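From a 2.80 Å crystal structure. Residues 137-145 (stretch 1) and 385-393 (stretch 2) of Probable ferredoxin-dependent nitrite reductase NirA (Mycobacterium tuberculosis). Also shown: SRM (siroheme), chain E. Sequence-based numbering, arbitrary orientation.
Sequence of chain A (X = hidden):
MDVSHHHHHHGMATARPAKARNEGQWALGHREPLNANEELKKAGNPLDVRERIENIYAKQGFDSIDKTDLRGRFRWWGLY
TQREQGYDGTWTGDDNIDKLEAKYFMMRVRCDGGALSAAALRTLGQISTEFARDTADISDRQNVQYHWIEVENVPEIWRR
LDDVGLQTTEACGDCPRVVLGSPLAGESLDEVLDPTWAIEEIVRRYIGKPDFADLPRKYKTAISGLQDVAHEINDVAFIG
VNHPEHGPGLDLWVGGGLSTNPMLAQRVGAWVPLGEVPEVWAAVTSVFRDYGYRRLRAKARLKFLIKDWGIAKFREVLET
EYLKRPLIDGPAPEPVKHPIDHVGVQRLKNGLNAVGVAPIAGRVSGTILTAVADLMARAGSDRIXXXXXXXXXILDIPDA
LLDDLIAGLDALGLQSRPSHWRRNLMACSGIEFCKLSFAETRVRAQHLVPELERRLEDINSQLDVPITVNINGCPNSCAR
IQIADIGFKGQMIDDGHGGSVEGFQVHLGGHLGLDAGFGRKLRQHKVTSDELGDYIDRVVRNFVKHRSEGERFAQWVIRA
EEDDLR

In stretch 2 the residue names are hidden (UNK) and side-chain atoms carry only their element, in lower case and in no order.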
ATOM      1  N   ASP A 137       7.673   2.336 -10.112  1.00 32.64           N
ATOM      2  CA  ASP A 137       6.378   1.678  -9.904  1.00 32.57           C
ATOM      3  C   ASP A 137       5.623   2.328  -8.746  1.00 32.27           C
ATOM      4  O   ASP A 137       6.185   2.488  -7.656  1.00 32.02           O
ATOM      5  CB  ASP A 137       6.565   0.187  -9.634  1.00 32.66           C
ATOM      6  CG  ASP A 137       7.234  -0.543 -10.797  1.00 33.93           C
ATOM      7  OD1 ASP A 137       7.020  -0.120 -11.965  1.00 35.55           O
ATOM      8  OD2 ASP A 137       7.980  -1.536 -10.540  1.00 33.53           O
ATOM      9  N   ILE A 138       4.366   2.718  -8.991  1.00 31.99           N
ATOM     10  CA  ILE A 138       3.565   3.401  -7.981  1.00 31.89           C
ATOM     11  C   ILE A 138       3.007   2.339  -7.120  1.00 31.59           C
ATOM     12  O   ILE A 138       2.272   1.493  -7.594  1.00 31.81           O
ATOM     13  CB  ILE A 138       2.347   4.196  -8.523  1.00 31.99           C
ATOM     14  CG1 ILE A 138       2.772   5.540  -9.090  1.00 32.72           C
ATOM     15  CG2 ILE A 138       1.331   4.490  -7.410  1.00 32.51           C
ATOM     16  CD1 ILE A 138       3.169   5.436 -10.544  1.00 35.19           C
ATOM     17  N   SER A 139       3.325   2.424  -5.840  1.00 31.24           N
ATOM     18  CA  SER A 139       2.879   1.476  -4.860  1.00 30.97           C
ATOM     19  C   SER A 139       1.418   1.782  -4.467  1.00 30.95           C
ATOM     20  O   SER A 139       0.898   2.870  -4.745  1.00 30.26           O
ATOM     21  CB  SER A 139       3.820   1.612  -3.672  1.00 31.11           C
ATOM     22  OG  SER A 139       3.426   2.679  -2.819  1.00 32.74           O
ATOM     23  N   ASP A 140       0.760   0.821  -3.818  1.00 31.17           N
ATOM     24  CA  ASP A 140      -0.608   1.006  -3.351  1.00 31.10           C
ATOM     25  C   ASP A 140      -0.683   1.659  -1.949  1.00 31.25           C
ATOM     26  O   ASP A 140      -1.687   1.530  -1.259  1.00 31.53           O
ATOM     27  CB  ASP A 140      -1.320  -0.340  -3.385  1.00 31.26           C
ATOM     28  CG  ASP A 140      -0.805  -1.293  -2.338  1.00 32.01           C
ATOM     29  OD1 ASP A 140      -0.007  -0.835  -1.514  1.00 30.04           O
ATOM     30  OD2 ASP A 140      -1.209  -2.482  -2.319  1.00 33.45           O
ATOM     31  N   ARG A 141       0.392   2.329  -1.527  1.00 31.30           N
ATOM     32  CA  ARG A 141       0.380   3.229  -0.366  1.00 31.32           C
ATOM     33  C   ARG A 141       0.882   4.613  -0.786  1.00 31.47           C
ATOM     34  O   ARG A 141       1.427   5.338   0.025  1.00 31.19           O
ATOM     35  CB  ARG A 141       1.283   2.716   0.770  1.00 31.32           C
ATOM     36  CG  ARG A 141       0.768   1.553   1.601  1.00 31.01           C
ATOM     37  CD  ARG A 141       1.527   1.448   2.927  1.00 30.87           C
ATOM     38  NE  ARG A 141       1.073   2.423   3.942  1.00 31.30           N
ATOM     39  CZ  ARG A 141      -0.075   2.331   4.633  1.00 30.25           C
ATOM     40  NH1 ARG A 141      -0.903   1.312   4.445  1.00 30.02           N
ATOM     41  NH2 ARG A 141      -0.395   3.254   5.530  1.00 29.65           N
ATOM     42  N   GLN A 142       0.723   4.950  -2.067  1.00 32.05           N
ATOM     43  CA  GLN A 142       0.967   6.305  -2.624  1.00 32.21           C
ATOM     44  C   GLN A 142       2.456   6.679  -2.765  1.00 32.12           C
ATOM     45  O   GLN A 142       2.776   7.835  -3.033  1.00 32.22           O
ATOM     46  CB  GLN A 142       0.176   7.384  -1.862  1.00 32.08           C
ATOM     47  CG  GLN A 142      -1.313   7.056  -1.691  1.00 33.12           C
ATOM     48  CD  GLN A 142      -2.101   8.160  -0.964  1.00 33.75           C
ATOM     49  OE1 GLN A 142      -2.376   8.060   0.249  1.00 35.12           O
ATOM     50  NE2 GLN A 142      -2.484   9.207  -1.711  1.00 33.68           N
ATOM     51  N   ASN A 143       3.343   5.687  -2.637  1.00 31.96           N
ATOM     52  CA  ASN A 143       4.778   5.848  -2.922  1.00 31.92           C
ATOM     53  C   ASN A 143       5.211   5.449  -4.360  1.00 31.74           C
ATOM     54  O   ASN A 143       4.474   4.797  -5.105  1.00 31.34           O
ATOM     55  CB  ASN A 143       5.582   5.015  -1.921  1.00 32.03           C
ATOM     56  CG  ASN A 143       5.425   5.509  -0.493  1.00 33.08           C
ATOM     57  OD1 ASN A 143       5.196   6.701  -0.268  1.00 32.60           O
ATOM     58  ND2 ASN A 143       5.553   4.595   0.481  1.00 32.78           N
ATOM     59  N   VAL A 144       6.411   5.869  -4.736  1.00 31.84           N
ATOM     60  CA  VAL A 144       7.110   5.270  -5.857  1.00 32.32           C
ATOM     61  C   VAL A 144       8.257   4.474  -5.320  1.00 32.54           C
ATOM     62  O   VAL A 144       8.825   4.819  -4.287  1.00 32.36           O
ATOM     63  CB  VAL A 144       7.711   6.273  -6.832  1.00 32.22           C
ATOM     64  CG1 VAL A 144       6.640   6.842  -7.705  1.00 33.19           C
ATOM     65  CG2 VAL A 144       8.443   7.360  -6.097  1.00 33.16           C
ATOM     66  N   GLN A 145       8.590   3.414  -6.044  1.00 33.02           N
ATOM     67  CA  GLN A 145       9.732   2.592  -5.738  1.00 33.66           C
ATOM     68  C   GLN A 145      10.620   2.477  -6.942  1.00 34.29           C
ATOM     69  O   GLN A 145      10.127   2.284  -8.075  1.00 34.34           O
ATOM     70  CB  GLN A 145       9.284   1.196  -5.350  1.00 33.52           C
ATOM     71  CG  GLN A 145       8.588   1.132  -4.037  1.00 32.81           C
ATOM     72  CD  GLN A 145       8.471  -0.280  -3.535  1.00 33.35           C
ATOM     73  OE1 GLN A 145       8.268  -0.495  -2.359  1.00 32.13           O
ATOM     74  NE2 GLN A 145       8.609  -1.255  -4.426  1.00 34.22           N
ATOM     75  N   UNK A 385      -1.319  13.594  -7.354  1.00 30.83           N
ATOM     76  CA  UNK A 385      -1.360  12.680  -6.225  1.00 31.28           C
ATOM     77  C   UNK A 385      -1.235  11.229  -6.686  1.00 31.43           C
ATOM     78  O   UNK A 385      -1.874  10.836  -7.678  1.00 32.08           O
ATOM     79  n   UNK A 385      -3.016  16.409  -4.220  1.00 34.03           N
ATOM     80  n   UNK A 385      -3.426  17.945  -2.576  1.00 35.67           N
ATOM     81  c   UNK A 385      -2.770  13.958  -4.454  1.00 32.96           C
ATOM     82  c   UNK A 385      -3.790  16.858  -3.230  1.00 34.34           C
ATOM     83  c   UNK A 385      -2.698  12.826  -5.489  1.00 31.70           C
ATOM     84  c   UNK A 385      -3.302  15.240  -5.053  1.00 33.60           C
ATOM     85  n   UNK A 385      -4.928  16.266  -2.902  1.00 33.78           N
ATOM     86  N   UNK A 386      -0.458  10.422  -5.968  1.00 30.99           N
ATOM     87  CA  UNK A 386      -0.526   8.978  -6.154  1.00 31.41           C
ATOM     88  C   UNK A 386      -1.669   8.401  -5.308  1.00 31.17           C
ATOM     89  O   UNK A 386      -2.041   9.003  -4.309  1.00 31.21           O
ATOM     90  c   UNK A 386       1.926   8.917  -7.964  1.00 33.25           C
ATOM     91  c   UNK A 386       3.252   8.920  -5.967  1.00 32.06           C
ATOM     92  c   UNK A 386       4.364   9.306  -6.707  1.00 32.81           C
ATOM     93  c   UNK A 386       3.046   9.319  -8.721  1.00 32.93           C
ATOM     94  c   UNK A 386       4.261   9.506  -8.095  1.00 32.50           C
ATOM     95  c   UNK A 386       2.014   8.740  -6.581  1.00 32.45           C
ATOM     96  c   UNK A 386       0.802   8.304  -5.757  1.00 32.36           C
ATOM     97  N   UNK A 387      -2.173   7.224  -5.688  1.00 30.88           N
ATOM     98  CA  UNK A 387      -3.429   6.637  -5.154  1.00 30.98           C
ATOM     99  C   UNK A 387      -3.136   5.393  -4.325  1.00 30.98           C
ATOM    100  O   UNK A 387      -2.186   4.677  -4.590  1.00 31.57           O
ATOM    101  c   UNK A 387      -5.740   5.677  -5.907  1.00 30.85           C
ATOM    102  c   UNK A 387      -4.379   6.246  -6.334  1.00 30.89           C
ATOM    103  o   UNK A 387      -4.630   7.411  -7.122  1.00 32.82           O
ATOM    104  N   UNK A 388      -3.919   5.140  -3.271  1.00 31.02           N
ATOM    105  CA  UNK A 388      -3.768   3.819  -2.641  1.00 30.48           C
ATOM    106  C   UNK A 388      -4.238   2.621  -3.475  1.00 30.05           C
ATOM    107  O   UNK A 388      -4.314   1.518  -2.945  1.00 30.21           O
ATOM    108  c   UNK A 388      -4.785   5.464  -1.151  1.00 31.24           C
ATOM    109  c   UNK A 388      -4.573   3.955  -1.336  1.00 30.50           C
ATOM    110  c   UNK A 388      -4.847   6.021  -2.526  1.00 31.20           C
ATOM    111  N   UNK A 389      -4.500   2.814  -4.765  1.00 29.77           N
ATOM    112  CA  UNK A 389      -4.863   1.716  -5.671  1.00 29.47           C
ATOM    113  C   UNK A 389      -3.933   1.690  -6.876  1.00 28.89           C
ATOM    114  O   UNK A 389      -4.303   1.188  -7.950  1.00 28.34           O
ATOM    115  c   UNK A 389      -7.208   1.493  -4.855  1.00 31.40           C
ATOM    116  o   UNK A 389      -9.478   0.572  -1.494  1.00 32.18           O
ATOM    117  c   UNK A 389      -6.336   1.824  -6.052  1.00 30.08           C
ATOM    118  c   UNK A 389      -8.290  -0.149  -3.437  1.00 30.87           C
ATOM    119  c   UNK A 389      -8.400   2.187  -2.876  1.00 31.71           C
ATOM    120  c   UNK A 389      -7.531   0.161  -4.544  1.00 31.19           C
ATOM    121  c   UNK A 389      -8.723   0.863  -2.609  1.00 31.63           C
ATOM    122  c   UNK A 389      -7.646   2.495  -3.990  1.00 31.93           C
ATOM    123  N   UNK A 390      -2.724   2.230  -6.652  1.00 28.32           N
ATOM    124  CA  UNK A 390      -1.610   2.243  -7.600  1.00 28.55           C
ATOM    125  C   UNK A 390      -1.922   3.058  -8.860  1.00 28.66           C
ATOM    126  O   UNK A 390      -1.564   2.664  -9.983  1.00 28.76           O
ATOM    127  c   UNK A 390      -0.900  -1.562  -7.398  1.00 29.11           C
ATOM    128  o   UNK A 390      -1.638  -1.969  -8.307  1.00 30.23           O
ATOM    129  c   UNK A 390      -1.191   0.828  -7.999  1.00 28.35           C
ATOM    130  c   UNK A 390      -1.030  -0.147  -6.877  1.00 28.04           C
ATOM    131  n   UNK A 390       0.042  -2.321  -6.843  1.00 29.42           N
ATOM    132  N   UNK A 391      -2.585   4.190  -8.657  1.00 28.69           N
ATOM    133  CA  UNK A 391      -3.022   5.058  -9.743  1.00 28.67           C
ATOM    134  C   UNK A 391      -2.497   6.458  -9.510  1.00 28.48           C
ATOM    135  O   UNK A 391      -1.880   6.731  -8.478  1.00 28.17           O
ATOM    136  c   UNK A 391      -5.073   3.728 -10.552  1.00 29.46           C
ATOM    137  n   UNK A 391      -5.356   0.332 -10.157  1.00 29.34           N
ATOM    138  c   UNK A 391      -5.923   2.830  -9.669  1.00 29.77           C
ATOM    139  c   UNK A 391      -4.548   5.023  -9.851  1.00 28.68           C
ATOM    140  c   UNK A 391      -6.292   1.478 -10.338  1.00 30.68           C
ATOM    141  N   UNK A 392      -2.689   7.349 -10.473  1.00 28.83           N
ATOM    142  CA  UNK A 392      -2.351   8.754 -10.227  1.00 29.17           C
ATOM    143  C   UNK A 392      -3.405   9.718 -10.721  1.00 28.61           C
ATOM    144  O   UNK A 392      -4.011   9.503 -11.764  1.00 27.72           O
ATOM    145  c   UNK A 392       0.041   6.905 -11.360  1.00 32.39           C
ATOM    146  c   UNK A 392       0.967   8.984 -12.388  1.00 32.81           C
ATOM    147  c   UNK A 392      -0.313   8.286 -11.874  1.00 31.21           C
ATOM    148  c   UNK A 392      -0.974   9.132 -10.794  1.00 29.56           C
ATOM    149  N   UNK A 393      -3.593  10.793  -9.958  1.00 28.70           N
ATOM    150  CA  UNK A 393      -4.522  11.840 -10.353  1.00 29.21           C
ATOM    151  C   UNK A 393      -3.881  13.224 -10.331  1.00 29.21           C
ATOM    152  O   UNK A 393      -3.155  13.566  -9.401  1.00 29.29           O
ATOM    153  c   UNK A 393      -5.759  10.776  -8.402  1.00 29.81           C
ATOM    154  c   UNK A 393      -5.864  11.755  -9.554  1.00 29.23           C
ATOM    155  c   UNK A 393      -6.352  13.120  -9.103  1.00 29.44           C
TER
HETATM  156 FE   SRM E 557       4.665  -4.794   1.609  1.00 36.68          FE
HETATM  157  CHA SRM E 557       7.269  -6.771   2.598  1.00 39.33           C
HETATM  158  CHB SRM E 557       5.941  -4.688  -1.486  1.00 37.03           C
HETATM  159  CHC SRM E 557       2.207  -2.872   0.685  1.00 31.66           C
HETATM  160  CHD SRM E 557       2.525  -6.587   3.643  1.00 36.19           C
HETATM  161  NA  SRM E 557       6.379  -5.409   0.784  1.00 38.55           N
HETATM  162  C1A SRM E 557       7.388  -6.095   1.366  1.00 39.78           C
HETATM  163  C2A SRM E 557       8.663  -6.079   0.580  1.00 40.69           C
HETATM  164  CMA SRM E 557       9.571  -5.016   1.117  1.00 40.05           C
HETATM  165  CDA SRM E 557       9.301  -7.437   0.479  1.00 42.56           C
HETATM  166  CEA SRM E 557      10.497  -7.758   1.318  1.00 44.84           C
HETATM  167  O3A SRM E 557      10.379  -7.748   2.547  1.00 47.29           O
HETATM  168  O4A SRM E 557      11.590  -8.023   0.796  1.00 46.66           O
HETATM  169  C3A SRM E 557       8.140  -5.714  -0.768  1.00 40.44           C
HETATM  170  CAA SRM E 557       9.015  -4.786  -1.542  1.00 40.25           C
HETATM  171  CBA SRM E 557       9.907  -5.717  -2.318  1.00 41.43           C
HETATM  172  CCA SRM E 557      10.292  -5.116  -3.631  1.00 42.67           C
HETATM  173  O1A SRM E 557       9.431  -4.486  -4.283  1.00 41.33           O
HETATM  174  O2A SRM E 557      11.477  -5.246  -4.023  1.00 43.03           O
HETATM  175  C4A SRM E 557       6.760  -5.226  -0.485  1.00 39.08           C
HETATM  176  NB  SRM E 557       4.265  -3.827  -0.056  1.00 35.16           N
HETATM  177  C1B SRM E 557       4.878  -3.822  -1.241  1.00 34.63           C
HETATM  178  C2B SRM E 557       4.347  -2.824  -2.230  1.00 33.18           C
HETATM  179  CMB SRM E 557       5.404  -2.142  -3.053  1.00 32.44           C
HETATM  180  CDB SRM E 557       3.437  -3.559  -3.156  1.00 33.03           C
HETATM  181  CEB SRM E 557       2.783  -2.795  -4.252  1.00 33.40           C
HETATM  182  O3B SRM E 557       3.058  -2.980  -5.457  1.00 33.18           O
HETATM  183  O4B SRM E 557       1.950  -1.952  -3.917  1.00 34.85           O
HETATM  184  C3B SRM E 557       3.572  -1.932  -1.285  1.00 32.49           C
HETATM  185  CAB SRM E 557       4.455  -0.854  -0.711  1.00 32.29           C
HETATM  186  CBB SRM E 557       3.668   0.346  -0.281  1.00 31.87           C
HETATM  187  CCB SRM E 557       4.542   1.292   0.490  1.00 31.13           C
HETATM  188  O1B SRM E 557       4.979   2.314  -0.034  1.00 31.81           O
HETATM  189  O2B SRM E 557       4.818   1.085   1.667  1.00 33.57           O
HETATM  190  C4B SRM E 557       3.321  -2.896  -0.157  1.00 33.82           C
HETATM  191  NC  SRM E 557       2.767  -4.818   1.970  1.00 33.63           N
HETATM  192  C1C SRM E 557       1.912  -3.826   1.647  1.00 31.18           C
HETATM  193  C2C SRM E 557       0.607  -4.061   2.056  1.00 32.91           C
HETATM  194  CDC SRM E 557      -0.652  -3.357   1.675  1.00 33.13           C
HETATM  195  CEC SRM E 557      -1.110  -2.151   2.400  1.00 32.44           C
HETATM  196  O3C SRM E 557      -0.355  -1.593   3.229  1.00 31.81           O
HETATM  197  O4C SRM E 557      -2.260  -1.771   2.137  1.00 32.69           O
HETATM  198  C3C SRM E 557       0.730  -5.158   2.854  1.00 33.32           C
HETATM  199  CAC SRM E 557      -0.489  -5.715   3.512  1.00 33.48           C
HETATM  200  CBC SRM E 557      -1.165  -4.958   4.636  1.00 32.83           C
HETATM  201  CCC SRM E 557      -0.393  -5.199   5.921  1.00 32.31           C
HETATM  202  O1C SRM E 557       0.748  -4.690   6.088  1.00 28.39           O
HETATM  203  O2C SRM E 557      -0.939  -5.940   6.779  1.00 31.62           O
HETATM  204  C4C SRM E 557       2.042  -5.557   2.844  1.00 34.77           C
HETATM  205  ND  SRM E 557       4.925  -6.128   3.109  1.00 37.36           N
HETATM  206  C1D SRM E 557       3.910  -6.832   3.635  1.00 37.00           C
HETATM  207  C2D SRM E 557       4.427  -7.990   4.246  1.00 38.32           C
HETATM  208  CAD SRM E 557       3.751  -8.665   5.426  1.00 37.48           C
HETATM  209  CBD SRM E 557       4.155  -8.261   6.810  1.00 39.18           C
HETATM  210  CCD SRM E 557       3.468  -8.765   8.047  1.00 40.36           C
HETATM  211  O1D SRM E 557       2.857  -7.920   8.737  1.00 41.96           O
HETATM  212  O2D SRM E 557       3.505  -9.984   8.367  1.00 37.19           O
HETATM  213  C3D SRM E 557       5.799  -7.951   4.064  1.00 37.58           C
HETATM  214  CDD SRM E 557       6.804  -8.702   4.894  1.00 38.97           C
HETATM  215  CED SRM E 557       7.210  -8.270   6.286  1.00 39.54           C
HETATM  216  O3D SRM E 557       6.919  -7.155   6.722  1.00 39.68           O
HETATM  217  O4D SRM E 557       7.848  -9.027   7.031  1.00 38.84           O
HETATM  218  C4D SRM E 557       6.093  -6.793   3.361  1.00 38.45           C

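Position 385 has seven side-chain atoms: three carbons, a nitrogen, then a carbon carrying two more nitrogens. That is a guanidinium on an unbranched chain. CA-to-CB points sideways, the end leads away, and nothing on stretch 1 is touched. This is Arg385. Its backbone pairs with position 393 in both directions.

Position 386 has seven carbons: one, then a ring of six. No oxygen is attached. CA-to-CB points toward stretch 1, and the ring meets Ile138, Asn143 and Val144. This is Phe386. CG1 of Ile138 lies over one ring face, 4.0 Å from the centroid of the Phe386 ring. Val144 CG1 comes within 3.5 Å of Phe386 CE2.

Position 387 has three side-chain atoms: a carbon carrying one oxygen and one carbon. The side chain points away from stretch 1. This is Thr387. Its OG1 makes a weak hydrogen bond to O of position 391, 3.1 Å away.

Position 388 has three carbons that close a ring onto the backbone nitrogen. Only one residue does this: Pro388. Its CD packs 3.8 Å from Gln142 CG.

Position 389 has a carbon, a ring of six carbons and one oxygen on the ring. It points away and has no contact with stretch 1. This is Tyr389.

Position 390 has three carbons, the third carrying one oxygen and one nitrogen. An amide on a chain of this length means Gln390. Its CG lies 3.5 Å from Asp140 CB. The backbone, with phi 64° and psi 40°, is left-handed, as it is at Gln142.

Position 391 has four carbons in a row ending in nitrogen. It points away from stretch 1. This is Lys391.

Position 392 has four carbons, forked at the second. CA-to-CB points sideways, but the end comes nearer to stretch 1. This is Leu392. Its CD2 sits 3.6 Å from Ile138 CD1.

Position 393 has three carbons, one carrying the other two. It is out of reach of stretch 1. This is Val393.

Each stretch is a turn between two paired strand ends. Ile138 packs against both Phe386 and Leu392, and Val144 adds to the Phe386 side. One hydrogen bond joins the stretches: Gln142 NE2 donates to Phe386 O at 2.6 Å, nearly straight at 167°. Asp140 O and Pro388 O are 3.1 Å apart, but both are acceptors and do not bond. Stretch 1 also holds the siroheme: Asp140 N donates to SRM O4B at 3.0 Å, and Arg141 NH1 to SRM O3C at 3.2 Å.

Stretch 2 385-393: RFTPYQKLV
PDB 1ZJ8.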